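Local coordinates for protein beta-n-acetylhexosaminidase (Streptococcus pneumoniae, PDB 2YLA) that probably trims terminal N-acetylglucosamine from N-glycans, acting as a family 20 beta-N-acetylhexosaminidase and pneumococcal virulence factor, at residues 19-24 with 90-95; 116-121 with 179-184; 280-285 with 329-334. The protein carries 1 engineered substitution. One frame throughout, in Å; residues are numbered along the deposited sequence.

Contact 1. Residues 19-24 with 90-95; sequences RKYFTL and TALTQA. With NAG (2-acetamido-2-deoxy-beta-D-glucopyranose), chain E.
Tyr21 lies against the chain of Thr90, Ala91 and Leu92 where the first loop of a TIM barrel, between strand 10-16 and helix 24-37, meets the start of helix 94-105. The tight part is a side chain laid on backbone: the Leu92 CD2 methyl lies 3.4 Å from Phe22 O, with Leu24 N a little farther off at 4.1 Å. A branched aliphatic suits this place because it spreads over the turn into helix 24-37 and also touches Leu27 of that helix. Tyr21 has its CG anti to the backbone N (chi1 -180°), which carries the ring out across the neighbouring chain. The ring brings its edge, not a face, to the peptide of Ala91, with CE1 3.9 Å from Ala91 C. Thr23 and Thr93 end the two loops alike, as N-caps whose hydroxyls hold backbone N atoms of the helices they precede.

The looser side is at the phenol tip. Here a water accepts a hydrogen bond from Tyr21 OH at 2.7 Å and donates to Ala91 O at 2.9 Å, so the polar link from the hydroxyl to the other segment runs through a water, near the exposed Thr93. A tyrosine serves both sides, its ring edge packing while its hydroxyl stays hydrated.

At the far end of the loop Arg19 points to the bound sugar, its guanidinium fixed by salt bridges to Asp16 and Asp49. Its extended chain lets NH2 give a nearly straight bond (161°) to O3 of the N-acetylglucosamine of chain E at 2.8 Å, with that oxygen at the guanidinium's edge.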
loop_
_atom_site.group_PDB
_atom_site.type_symbol
_atom_site.label_atom_id
_atom_site.label_comp_id
_atom_site.label_asym_id
_atom_site.label_seq_id
_atom_site.Cartn_x
_atom_site.Cartn_y
_atom_site.Cartn_z
ATOM N N ARG A 19 9.448 -1.999 7.104
ATOM C CA ARG A 19 10.779 -2.562 7.316
ATOM C C ARG A 19 11.819 -1.466 7.530
ATOM O O ARG A 19 12.716 -1.609 8.364
ATOM C CB ARG A 19 11.196 -3.435 6.131
ATOM C CG ARG A 19 10.442 -4.747 5.991
ATOM C CD ARG A 19 11.092 -5.579 4.906
ATOM N NE ARG A 19 10.606 -6.953 4.824
ATOM C CZ ARG A 19 9.791 -7.406 3.876
ATOM N NH1 ARG A 19 9.345 -6.594 2.925
ATOM N NH2 ARG A 19 9.418 -8.679 3.880
ATOM N N LYS A 20 11.686 -0.376 6.774
ATOM C CA LYS A 20 12.668 0.707 6.761
ATOM C C LYS A 20 12.005 2.063 7.000
ATOM O O LYS A 20 10.959 2.360 6.421
ATOM C CB LYS A 20 13.407 0.710 5.419
ATOM C CG LYS A 20 14.576 1.677 5.312
ATOM C CD LYS A 20 15.170 1.637 3.916
ATOM C CE LYS A 20 16.192 2.739 3.701
ATOM N NZ LYS A 20 17.486 2.487 4.390
ATOM N N TYR A 21 12.623 2.881 7.849
ATOM C CA TYR A 21 12.092 4.205 8.172
ATOM C C TYR A 21 12.196 5.173 6.997
ATOM O O TYR A 21 13.234 5.264 6.342
ATOM C CB TYR A 21 12.795 4.789 9.404
ATOM C CG TYR A 21 12.296 6.166 9.807
ATOM C CD1 TYR A 21 11.162 6.314 10.605
ATOM C CD2 TYR A 21 12.960 7.320 9.386
ATOM C CE1 TYR A 21 10.702 7.574 10.974
ATOM C CE2 TYR A 21 12.505 8.585 9.750
ATOM C CZ TYR A 21 11.377 8.703 10.542
ATOM O OH TYR A 21 10.924 9.951 10.903
ATOM N N PHE A 22 11.101 5.883 6.740
ATOM C CA PHE A 22 11.084 6.977 5.780
ATOM C C PHE A 22 10.661 8.244 6.505
ATOM O O PHE A 22 9.710 8.228 7.290
ATOM C CB PHE A 22 10.112 6.679 4.640
ATOM C CG PHE A 22 10.665 5.760 3.587
ATOM C CD1 PHE A 22 10.643 4.381 3.763
ATOM C CD2 PHE A 22 11.197 6.275 2.409
ATOM C CE1 PHE A 22 11.150 3.526 2.784
ATOM C CE2 PHE A 22 11.709 5.430 1.424
ATOM C CZ PHE A 22 11.684 4.052 1.614
ATOM N N THR A 23 11.374 9.339 6.257
ATOM C CA THR A 23 11.045 10.620 6.879
ATOM C C THR A 23 9.749 11.158 6.287
ATOM O O THR A 23 9.400 10.829 5.154
ATOM C CB THR A 23 12.158 11.675 6.671
ATOM O OG1 THR A 23 12.294 11.964 5.274
ATOM C CG2 THR A 23 13.494 11.186 7.226
ATOM N N LEU A 24 9.041 11.983 7.051
ATOM C CA LEU A 24 7.827 12.631 6.555
ATOM C C LEU A 24 8.070 13.307 5.200
ATOM O O LEU A 24 7.269 13.157 4.274
ATOM C CB LEU A 24 7.286 13.641 7.578
ATOM C CG LEU A 24 6.217 14.645 7.117
ATOM C CD1 LEU A 24 4.963 13.946 6.594
ATOM C CD2 LEU A 24 5.862 15.617 8.237
ATOM N N THR A 90 12.695 5.703 13.922
ATOM C CA THR A 90 11.944 4.512 14.321
ATOM C C THR A 90 10.519 4.494 13.764
ATOM O O THR A 90 10.189 3.644 12.939
ATOM C CB THR A 90 11.914 4.336 15.857
ATOM O OG1 THR A 90 13.250 4.385 16.375
ATOM C CG2 THR A 90 11.281 2.998 16.232
ATOM N N ALA A 91 9.687 5.433 14.211
ATOM C CA ALA A 91 8.271 5.443 13.849
ATOM C C ALA A 91 7.754 6.834 13.496
ATOM O O ALA A 91 8.161 7.829 14.095
ATOM C CB ALA A 91 7.443 4.846 14.977
ATOM N N LEU A 92 6.859 6.891 12.515
ATOM C CA LEU A 92 6.176 8.129 12.163
ATOM C C LEU A 92 5.135 8.449 13.229
ATOM O O LEU A 92 4.526 7.541 13.798
ATOM C CB LEU A 92 5.496 8.003 10.799
ATOM C CG LEU A 92 6.366 7.852 9.549
ATOM C CD1 LEU A 92 5.530 7.322 8.401
ATOM C CD2 LEU A 92 7.031 9.166 9.167
ATOM N N THR A 93 4.936 9.736 13.502
ATOM C CA THR A 93 3.938 10.152 14.485
ATOM C C THR A 93 2.582 10.371 13.826
ATOM O O THR A 93 2.489 10.526 12.605
ATOM C CB THR A 93 4.356 11.433 15.250
ATOM O OG1 THR A 93 4.458 12.535 14.340
ATOM C CG2 THR A 93 5.687 11.231 15.973
ATOM N N GLN A 94 1.537 10.378 14.649
ATOM C CA GLN A 94 0.185 10.681 14.198
ATOM C C GLN A 94 0.153 12.002 13.429
ATOM O O GLN A 94 -0.386 12.073 12.317
ATOM C CB GLN A 94 -0.769 10.725 15.393
ATOM C CG GLN A 94 -2.184 11.167 15.052
ATOM C CD GLN A 94 -3.209 10.747 16.086
ATOM O OE1 GLN A 94 -4.244 11.391 16.238
ATOM N NE2 GLN A 94 -2.934 9.661 16.797
ATOM N N ALA A 95 0.758 13.030 14.027
ATOM C CA ALA A 95 0.810 14.369 13.444
ATOM C C ALA A 95 1.515 14.395 12.089
ATOM O O ALA A 95 1.163 15.197 11.222
ATOM C CB ALA A 95 1.469 15.345 14.412
HETATM C C1 NAG E . 7.663 -11.002 -1.454
HETATM C C2 NAG E . 7.004 -10.404 -0.184
HETATM C C3 NAG E . 7.559 -9.057 0.294
HETATM C C4 NAG E . 8.914 -8.768 -0.325
HETATM C C5 NAG E . 8.766 -8.812 -1.843
HETATM C C6 NAG E . 10.058 -8.415 -2.547
HETATM C C7 NAG E . 4.785 -9.610 -1.079
HETATM C C8 NAG E . 3.305 -9.766 -0.893
HETATM N N2 NAG E . 5.541 -10.348 -0.256
HETATM O O3 NAG E . 7.670 -9.057 1.700
HETATM O O4 NAG E . 9.373 -7.511 0.115
HETATM O O5 NAG E . 8.388 -10.103 -2.299
HETATM O O6 NAG E . 11.024 -9.436 -2.417
HETATM O O7 NAG E . 5.211 -8.845 -1.945
HETATM O O HOH W 1 9.524 10.259 13.237
#

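Contact 2. Residues 116-121 with 179-184; sequences NSPGHM and FGTDQY. Engineered in segment 179-184: Gln183 (natural residue Glu). With NAG (2-acetamido-2-deoxy-beta-D-glucopyranose), chain E; MAN (alpha-D-mannopyranose), chain B.
Ser117 and Gly180 form a parallel bridge, CA to CA 6.4 Å, at the carboxyl ends of neighbouring barrel strands 110-117 and 176-180, and a weak bond from Thr181 N to Ser117 O at 3.2 Å closes it. Beyond the bridge both chains turn into active-site loops. A cis peptide before Pro118 bends the first, while Gly180, with phi at 74°, takes a conformation easily reached by a residue without CB.

On the side away from the sugars the packing is apolar. Pro118 sets CG against the edge of the Tyr184 ring, 3.8 Å from CD2, and its CD meets the CG2 methyl of Thr181. Rigid proline fits between them.

Toward the sugars the contact becomes polar. His120 holds its ring nearly coplanar with the amide of Gln183, the planes 12° apart, and its NE2 makes a weak bond to Gln183 OE1 at 3.3 Å; its ND1 is weakly tied to Asp49. The imidazole, with a nitrogen on either side of CE1, thus links two loops. Asp182 swings its carboxylate in beside this ring, CG lying between backbone N and carbonyl carbon (chi1 58°), and OD2 comes 3.5 Å from N2 of the N-acetylglucosamine of chain E. Gln183, an engineered replacement of glutamate, reaches out in an extended chain, and its NE2 bonds to mannose O2 at 3.0 Å and to mannose O5 at 3.2 Å.

Mannose O2 is the bridging oxygen to C1 of the N-acetylglucosamine. The arrangement is consistent with the Asp-Glu pair of family 20, in which the aspartate orients the acetamido group and the glutamate protonates the leaving oxygen; here the linkage is intact, probably because an amide replaces the acid.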
loop_
_atom_site.group_PDB
_atom_site.type_symbol
_atom_site.label_atom_id
_atom_site.label_comp_id
_atom_site.label_asym_id
_atom_site.label_seq_id
_atom_site.Cartn_x
_atom_site.Cartn_y
_atom_site.Cartn_z
ATOM N N ASN A 116 0.549 -4.980 8.774
ATOM C CA ASN A 116 0.596 -6.394 8.415
ATOM C C ASN A 116 0.497 -7.362 9.585
ATOM O O ASN A 116 1.150 -7.190 10.618
ATOM C CB ASN A 116 1.857 -6.695 7.594
ATOM C CG ASN A 116 1.622 -7.723 6.500
ATOM O OD1 ASN A 116 2.419 -7.835 5.573
ATOM N ND2 ASN A 116 0.531 -8.476 6.601
ATOM N N SER A 117 -0.342 -8.376 9.387
ATOM C CA SER A 117 -0.524 -9.519 10.277
ATOM C C SER A 117 -1.351 -10.523 9.458
ATOM O O SER A 117 -1.979 -10.126 8.475
ATOM C CB SER A 117 -1.255 -9.114 11.559
ATOM O OG SER A 117 -2.627 -8.885 11.310
ATOM N N PRO A 118 -1.351 -11.819 9.837
ATOM C CA PRO A 118 -0.656 -12.455 10.962
ATOM C C PRO A 118 0.831 -12.732 10.707
ATOM O O PRO A 118 1.556 -13.063 11.642
ATOM C CB PRO A 118 -1.430 -13.760 11.154
ATOM C CG PRO A 118 -1.966 -14.079 9.822
ATOM C CD PRO A 118 -2.180 -12.786 9.095
ATOM N N GLY A 119 1.276 -12.607 9.461
ATOM C CA GLY A 119 2.700 -12.697 9.146
ATOM C C GLY A 119 3.311 -11.311 9.156
ATOM O O GLY A 119 2.589 -10.313 9.255
ATOM N N HIS A 120 4.637 -11.241 9.068
ATOM C CA HIS A 120 5.332 -9.957 8.971
ATOM C C HIS A 120 5.043 -9.033 10.148
ATOM O O HIS A 120 4.686 -7.866 9.960
ATOM C CB HIS A 120 4.948 -9.249 7.676
ATOM C CG HIS A 120 5.484 -9.910 6.454
ATOM N ND1 HIS A 120 6.791 -9.759 6.051
ATOM C CD2 HIS A 120 4.901 -10.731 5.551
ATOM C CE1 HIS A 120 6.991 -10.457 4.949
ATOM N NE2 HIS A 120 5.860 -11.055 4.623
ATOM N N MET A 121 5.196 -9.557 11.358
ATOM C CA MET A 121 4.912 -8.783 12.559
ATOM C C MET A 121 5.948 -9.016 13.655
ATOM O O MET A 121 5.601 -9.218 14.820
ATOM C CB MET A 121 3.479 -9.041 13.057
ATOM C CG MET A 121 3.092 -10.502 13.206
ATOM S SD MET A 121 1.433 -10.719 13.872
ATOM C CE MET A 121 1.679 -10.208 15.568
ATOM N N PHE A 179 -4.581 -5.043 5.226
ATOM C CA PHE A 179 -4.126 -5.831 6.370
ATOM C C PHE A 179 -3.175 -6.978 5.995
ATOM O O PHE A 179 -2.739 -7.739 6.857
ATOM C CB PHE A 179 -5.298 -6.306 7.244
ATOM C CG PHE A 179 -6.382 -7.027 6.494
ATOM C CD1 PHE A 179 -6.300 -8.401 6.276
ATOM C CD2 PHE A 179 -7.504 -6.340 6.034
ATOM C CE1 PHE A 179 -7.312 -9.083 5.593
ATOM C CE2 PHE A 179 -8.518 -7.008 5.351
ATOM C CZ PHE A 179 -8.423 -8.384 5.129
ATOM N N GLY A 180 -2.854 -7.079 4.707
ATOM C CA GLY A 180 -1.805 -7.978 4.222
ATOM C C GLY A 180 -2.140 -9.458 4.197
ATOM O O GLY A 180 -2.673 -9.959 3.206
ATOM N N THR A 181 -1.811 -10.142 5.293
ATOM C CA THR A 181 -1.982 -11.599 5.467
ATOM C C THR A 181 -1.150 -12.458 4.508
ATOM O O THR A 181 -1.548 -13.567 4.153
ATOM C CB THR A 181 -3.481 -12.072 5.476
ATOM O OG1 THR A 181 -4.067 -11.916 4.176
ATOM C CG2 THR A 181 -4.302 -11.311 6.505
ATOM N N ASP A 182 0.015 -11.952 4.116
ATOM C CA ASP A 182 0.906 -12.671 3.202
ATOM C C ASP A 182 1.946 -13.540 3.921
ATOM O O ASP A 182 2.310 -13.277 5.072
ATOM C CB ASP A 182 1.605 -11.688 2.251
ATOM C CG ASP A 182 2.403 -10.620 2.986
ATOM O OD1 ASP A 182 1.820 -9.920 3.840
ATOM O OD2 ASP A 182 3.612 -10.471 2.700
ATOM N N GLN A 183 2.404 -14.581 3.225
ATOM C CA GLN A 183 3.512 -15.445 3.665
ATOM C C GLN A 183 3.502 -15.799 5.162
ATOM O O GLN A 183 4.324 -15.300 5.935
ATOM C CB GLN A 183 4.855 -14.829 3.251
ATOM C CG GLN A 183 4.864 -14.313 1.814
ATOM C CD GLN A 183 6.212 -13.781 1.371
ATOM O OE1 GLN A 183 6.811 -12.929 2.034
ATOM N NE2 GLN A 183 6.692 -14.271 0.233
ATOM N N TYR A 184 2.566 -16.664 5.557
ATOM C CA TYR A 184 2.442 -17.110 6.946
ATOM C C TYR A 184 3.632 -17.973 7.357
ATOM O O TYR A 184 4.011 -18.897 6.642
ATOM C CB TYR A 184 1.137 -17.889 7.151
ATOM C CG TYR A 184 0.815 -18.200 8.600
ATOM C CD1 TYR A 184 1.322 -19.342 9.220
ATOM C CD2 TYR A 184 -0.003 -17.354 9.348
ATOM C CE1 TYR A 184 1.035 -19.630 10.551
ATOM C CE2 TYR A 184 -0.304 -17.635 10.683
ATOM C CZ TYR A 184 0.221 -18.773 11.277
ATOM O OH TYR A 184 -0.069 -19.058 12.594
HETATM C C1 NAG E . 7.663 -11.002 -1.454
HETATM C C2 NAG E . 7.004 -10.404 -0.184
HETATM C C3 NAG E . 7.559 -9.057 0.294
HETATM C C4 NAG E . 8.914 -8.768 -0.325
HETATM C C5 NAG E . 8.766 -8.812 -1.843
HETATM C C6 NAG E . 10.058 -8.415 -2.547
HETATM C C7 NAG E . 4.785 -9.610 -1.079
HETATM C C8 NAG E . 3.305 -9.766 -0.893
HETATM N N2 NAG E . 5.541 -10.348 -0.256
HETATM O O3 NAG E . 7.670 -9.057 1.700
HETATM O O4 NAG E . 9.373 -7.511 0.115
HETATM O O5 NAG E . 8.388 -10.103 -2.299
HETATM O O6 NAG E . 11.024 -9.436 -2.417
HETATM O O7 NAG E . 5.211 -8.845 -1.945
HETATM C C1 MAN B . 9.482 -13.852 -2.458
HETATM C C2 MAN B . 9.588 -12.482 -1.775
HETATM C C3 MAN B . 10.753 -12.497 -0.780
HETATM C C4 MAN B . 10.640 -13.660 0.206
HETATM C C5 MAN B . 10.400 -14.981 -0.530
HETATM C C6 MAN B . 10.082 -16.120 0.433
HETATM O O2 MAN B . 8.387 -12.205 -1.067
HETATM O O3 MAN B . 10.802 -11.291 -0.055
HETATM O O4 MAN B . 11.819 -13.738 0.976
HETATM O O5 MAN B . 9.334 -14.859 -1.463
HETATM O O6 MAN B . 11.043 -17.142 0.284
HETATM O O HOH W 2 6.262 -13.747 7.554
#

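Contact 3. Residues 280-285 with 329-334; sequences YYILGQ and WADRPS. With NAG (2-acetamido-2-deoxy-beta-D-glucopyranose), chain E; NAG (2-acetamido-2-deoxy-beta-D-glucopyranose), chain C; MAN (alpha-D-mannopyranose), chain B; EDO (1,2-ethanediol), chain I.
Trp329 and Ile282 form a parallel bridge at the mouth of the barrel, fastened by nearly straight bonds from Trp329 N to Tyr281 O at 2.7 Å and from Leu283 N to Trp329 O at 2.8 Å. The tryptophan side chain carries the contact. Its CB lies 4.1 Å from Ile282 CG1 and also near O4 of the N-acetylglucosamine of chain E. With CG anti to the carbonyl carbon (chi1 -56°), the indole swings toward Tyr280 and the sugar. CD1 touches Tyr280 CD2 at 3.8 Å, and NE1 stands 3.2 Å above the Tyr280 ring plane, over its centre: an edge-to-face pair with planes 55° apart. CG, CD2 and CE3 lie along O4, CE3 at 3.2 Å, and CZ2 and CH2 lie beside the acetamido oxygen O7, CZ2 at 3.3 Å. The wide indole suits this place because one face also receives the sugar's C5 and C6, a platform common in carbohydrate sites.

Tyr280 OH donates to O7 of that sugar at 2.9 Å, while Asp331 accepts from its O4 through OD1 and from mannose O3 through OD2; aspartate suits because its two carboxylate oxygens serve both sugars. Away from the glycan, the exposed Arg332 folds its bent chain back alongside the type II turn 282-285, and a water joins its carbonyl to Leu283 O.

Strand 281-282 is thus an extra parallel partner for the end of strand 321-329. Tyr281 and Leu283 rest on Ile342 of helix 339-351, Tyr281 OH being bonded to Glu341, and Pro333 leans on Tyr83 and Tyr84 of helix 69-84.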
loop_
_atom_site.group_PDB
_atom_site.type_symbol
_atom_site.label_atom_id
_atom_site.label_comp_id
_atom_site.label_asym_id
_atom_site.label_seq_id
_atom_site.Cartn_x
_atom_site.Cartn_y
_atom_site.Cartn_z
ATOM N N TYR A 280 8.460 -5.200 -9.251
ATOM C CA TYR A 280 9.067 -5.111 -7.919
ATOM C C TYR A 280 10.503 -4.602 -7.931
ATOM O O TYR A 280 11.317 -5.038 -8.749
ATOM C CB TYR A 280 9.056 -6.486 -7.244
ATOM C CG TYR A 280 7.787 -6.844 -6.500
ATOM C CD1 TYR A 280 6.579 -6.202 -6.773
ATOM C CD2 TYR A 280 7.794 -7.849 -5.539
ATOM C CE1 TYR A 280 5.417 -6.542 -6.095
ATOM C CE2 TYR A 280 6.635 -8.196 -4.858
ATOM C CZ TYR A 280 5.453 -7.536 -5.140
ATOM O OH TYR A 280 4.306 -7.869 -4.466
ATOM N N TYR A 281 10.803 -3.687 -7.010
ATOM C CA TYR A 281 12.181 -3.302 -6.727
ATOM C C TYR A 281 12.502 -3.368 -5.235
ATOM O O TYR A 281 11.873 -2.694 -4.417
ATOM C CB TYR A 281 12.519 -1.917 -7.291
ATOM C CG TYR A 281 13.913 -1.432 -6.930
ATOM C CD1 TYR A 281 15.035 -2.242 -7.139
ATOM C CD2 TYR A 281 14.111 -0.165 -6.381
ATOM C CE1 TYR A 281 16.317 -1.806 -6.806
ATOM C CE2 TYR A 281 15.392 0.283 -6.047
ATOM C CZ TYR A 281 16.487 -0.543 -6.262
ATOM O OH TYR A 281 17.752 -0.110 -5.938
ATOM N N ILE A 282 13.493 -4.196 -4.907
ATOM C CA ILE A 282 14.023 -4.319 -3.553
ATOM C C ILE A 282 15.247 -3.421 -3.449
ATOM O O ILE A 282 16.181 -3.550 -4.243
ATOM C CB ILE A 282 14.428 -5.783 -3.224
ATOM C CG1 ILE A 282 13.210 -6.702 -3.226
ATOM C CG2 ILE A 282 15.121 -5.879 -1.876
ATOM C CD1 ILE A 282 12.950 -7.372 -4.551
ATOM N N LEU A 283 15.241 -2.517 -2.472
ATOM C CA LEU A 283 16.331 -1.554 -2.303
ATOM C C LEU A 283 17.696 -2.238 -2.259
ATOM O O LEU A 283 17.916 -3.163 -1.471
ATOM C CB LEU A 283 16.107 -0.688 -1.058
ATOM C CG LEU A 283 14.800 0.111 -0.995
ATOM C CD1 LEU A 283 14.653 0.793 0.352
ATOM C CD2 LEU A 283 14.700 1.125 -2.127
ATOM N N GLY A 284 18.592 -1.792 -3.138
ATOM C CA GLY A 284 19.961 -2.301 -3.200
ATOM C C GLY A 284 20.113 -3.651 -3.874
ATOM O O GLY A 284 21.161 -4.283 -3.756
ATOM N N GLN A 285 19.076 -4.098 -4.579
ATOM C CA GLN A 285 19.126 -5.369 -5.302
ATOM C C GLN A 285 19.936 -5.220 -6.589
ATOM O O GLN A 285 19.729 -4.280 -7.357
ATOM C CB GLN A 285 17.712 -5.881 -5.609
ATOM C CG GLN A 285 17.641 -7.316 -6.143
ATOM C CD GLN A 285 17.619 -8.377 -5.054
ATOM O OE1 GLN A 285 17.490 -9.567 -5.340
ATOM N NE2 GLN A 285 17.737 -7.953 -3.803
ATOM N N TRP A 329 10.339 -2.319 -2.181
ATOM C CA TRP A 329 10.527 -3.101 -0.959
ATOM C C TRP A 329 11.890 -2.896 -0.305
ATOM O O TRP A 329 12.877 -2.601 -0.981
ATOM C CB TRP A 329 10.321 -4.586 -1.248
ATOM C CG TRP A 329 8.996 -4.886 -1.859
ATOM C CD1 TRP A 329 8.723 -5.025 -3.184
ATOM C CD2 TRP A 329 7.752 -5.077 -1.171
ATOM N NE1 TRP A 329 7.392 -5.298 -3.369
ATOM C CE2 TRP A 329 6.771 -5.334 -2.149
ATOM C CE3 TRP A 329 7.373 -5.060 0.179
ATOM C CZ2 TRP A 329 5.434 -5.569 -1.827
ATOM C CZ3 TRP A 329 6.043 -5.300 0.499
ATOM C CH2 TRP A 329 5.090 -5.549 -0.501
ATOM N N ALA A 330 11.934 -3.081 1.013
ATOM C CA ALA A 330 13.158 -2.898 1.784
ATOM C C ALA A 330 13.520 -4.144 2.592
ATOM O O ALA A 330 13.697 -4.074 3.811
ATOM C CB ALA A 330 13.025 -1.682 2.686
ATOM N N ASP A 331 13.642 -5.277 1.897
ATOM C CA ASP A 331 13.933 -6.580 2.522
ATOM C C ASP A 331 15.200 -6.572 3.380
ATOM O O ASP A 331 15.205 -7.112 4.489
ATOM C CB ASP A 331 13.997 -7.687 1.465
ATOM C CG ASP A 331 12.654 -7.936 0.795
ATOM O OD1 ASP A 331 11.948 -6.956 0.482
ATOM O OD2 ASP A 331 12.306 -9.116 0.574
ATOM N N ARG A 332 16.271 -5.977 2.857
ATOM C CA ARG A 332 17.393 -5.555 3.687
ATOM C C ARG A 332 17.227 -4.057 3.933
ATOM O O ARG A 332 17.526 -3.251 3.051
ATOM C CB ARG A 332 18.738 -5.835 3.010
ATOM C CG ARG A 332 19.114 -7.312 2.880
ATOM C CD ARG A 332 18.852 -7.830 1.475
ATOM N NE ARG A 332 19.337 -6.888 0.466
ATOM C CZ ARG A 332 18.920 -6.855 -0.793
ATOM N NH1 ARG A 332 18.007 -7.720 -1.213
ATOM N NH2 ARG A 332 19.414 -5.954 -1.634
ATOM N N PRO A 333 16.737 -3.675 5.125
ATOM C CA PRO A 333 16.420 -2.266 5.363
ATOM C C PRO A 333 17.648 -1.368 5.551
ATOM O O PRO A 333 17.515 -0.142 5.544
ATOM C CB PRO A 333 15.562 -2.301 6.636
ATOM C CG PRO A 333 15.284 -3.751 6.911
ATOM C CD PRO A 333 16.396 -4.509 6.289
ATOM N N SER A 334 18.826 -1.971 5.706
ATOM C CA SER A 334 20.071 -1.209 5.816
ATOM C C SER A 334 20.591 -0.742 4.450
ATOM O O SER A 334 21.545 0.037 4.380
ATOM C CB SER A 334 21.139 -2.015 6.560
ATOM O OG SER A 334 21.491 -3.177 5.834
HETATM C C1 NAG E . 7.663 -11.002 -1.454
HETATM C C2 NAG E . 7.004 -10.404 -0.184
HETATM C C3 NAG E . 7.559 -9.057 0.294
HETATM C C4 NAG E . 8.914 -8.768 -0.325
HETATM C C5 NAG E . 8.766 -8.812 -1.843
HETATM C C6 NAG E . 10.058 -8.415 -2.547
HETATM C C7 NAG E . 4.785 -9.610 -1.079
HETATM C C8 NAG E . 3.305 -9.766 -0.893
HETATM N N2 NAG E . 5.541 -10.348 -0.256
HETATM O O3 NAG E . 7.670 -9.057 1.700
HETATM O O4 NAG E . 9.373 -7.511 0.115
HETATM O O5 NAG E . 8.388 -10.103 -2.299
HETATM O O6 NAG E . 11.024 -9.436 -2.417
HETATM O O7 NAG E . 5.211 -8.845 -1.945
HETATM C C1 NAG C . 9.456 -13.264 -6.903
HETATM C C2 NAG C . 8.255 -12.990 -7.815
HETATM C C3 NAG C . 8.688 -11.983 -8.889
HETATM C C4 NAG C . 9.362 -10.754 -8.267
HETATM C C5 NAG C . 10.369 -11.112 -7.165
HETATM C C6 NAG C . 10.794 -9.875 -6.381
HETATM C C7 NAG C . 7.776 -14.977 -9.400
HETATM C C8 NAG C . 8.771 -14.615 -10.473
HETATM N N2 NAG C . 7.615 -14.226 -8.292
HETATM O O3 NAG C . 7.581 -11.589 -9.670
HETATM O O4 NAG C . 10.016 -10.032 -9.288
HETATM O O5 NAG C . 9.821 -12.058 -6.262
HETATM O O6 NAG C . 11.394 -10.267 -5.165
HETATM O O7 NAG C . 7.101 -15.994 -9.565
HETATM C C1 MAN B . 9.482 -13.852 -2.458
HETATM C C2 MAN B . 9.588 -12.482 -1.775
HETATM C C3 MAN B . 10.753 -12.497 -0.780
HETATM C C4 MAN B . 10.640 -13.660 0.206
HETATM C C5 MAN B . 10.400 -14.981 -0.530
HETATM C C6 MAN B . 10.082 -16.120 0.433
HETATM O O2 MAN B . 8.387 -12.205 -1.067
HETATM O O3 MAN B . 10.802 -11.291 -0.055
HETATM O O4 MAN B . 11.819 -13.738 0.976
HETATM O O5 MAN B . 9.334 -14.859 -1.463
HETATM O O6 MAN B . 11.043 -17.142 0.284
HETATM C C1 EDO I . 19.844 -5.942 6.528
HETATM O O1 EDO I . 19.377 -5.040 7.536
HETATM C C2 EDO I . 19.802 -7.372 7.054
HETATM O O2 EDO I . 19.215 -8.229 6.065
HETATM O O HOH W 3 16.116 -3.760 0.484
#

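All three contacts reach the N-acetylglucosamine of chain E from the loops at one end of the barrel, though their centres lie about 17 to 20 Å apart. Contact 1 is joined to both others through its first two residues: Arg19 NH2 packs 3.2 Å from His120 CE1 of contact 2, Arg19 NH1 makes a long, weak ion pair with Asp331 OD1 of contact 3 at 3.6 Å, and Lys20 NZ probably bonds to Pro333 O at 2.9 Å. Contacts 2 and 3 do not touch, their nearest atoms being about 6 Å apart. Instead the glycan spans them: Gln183 of contact 2, at the linkage, and Asp331 of contact 3, at the sugar's O4, both bond the mannose.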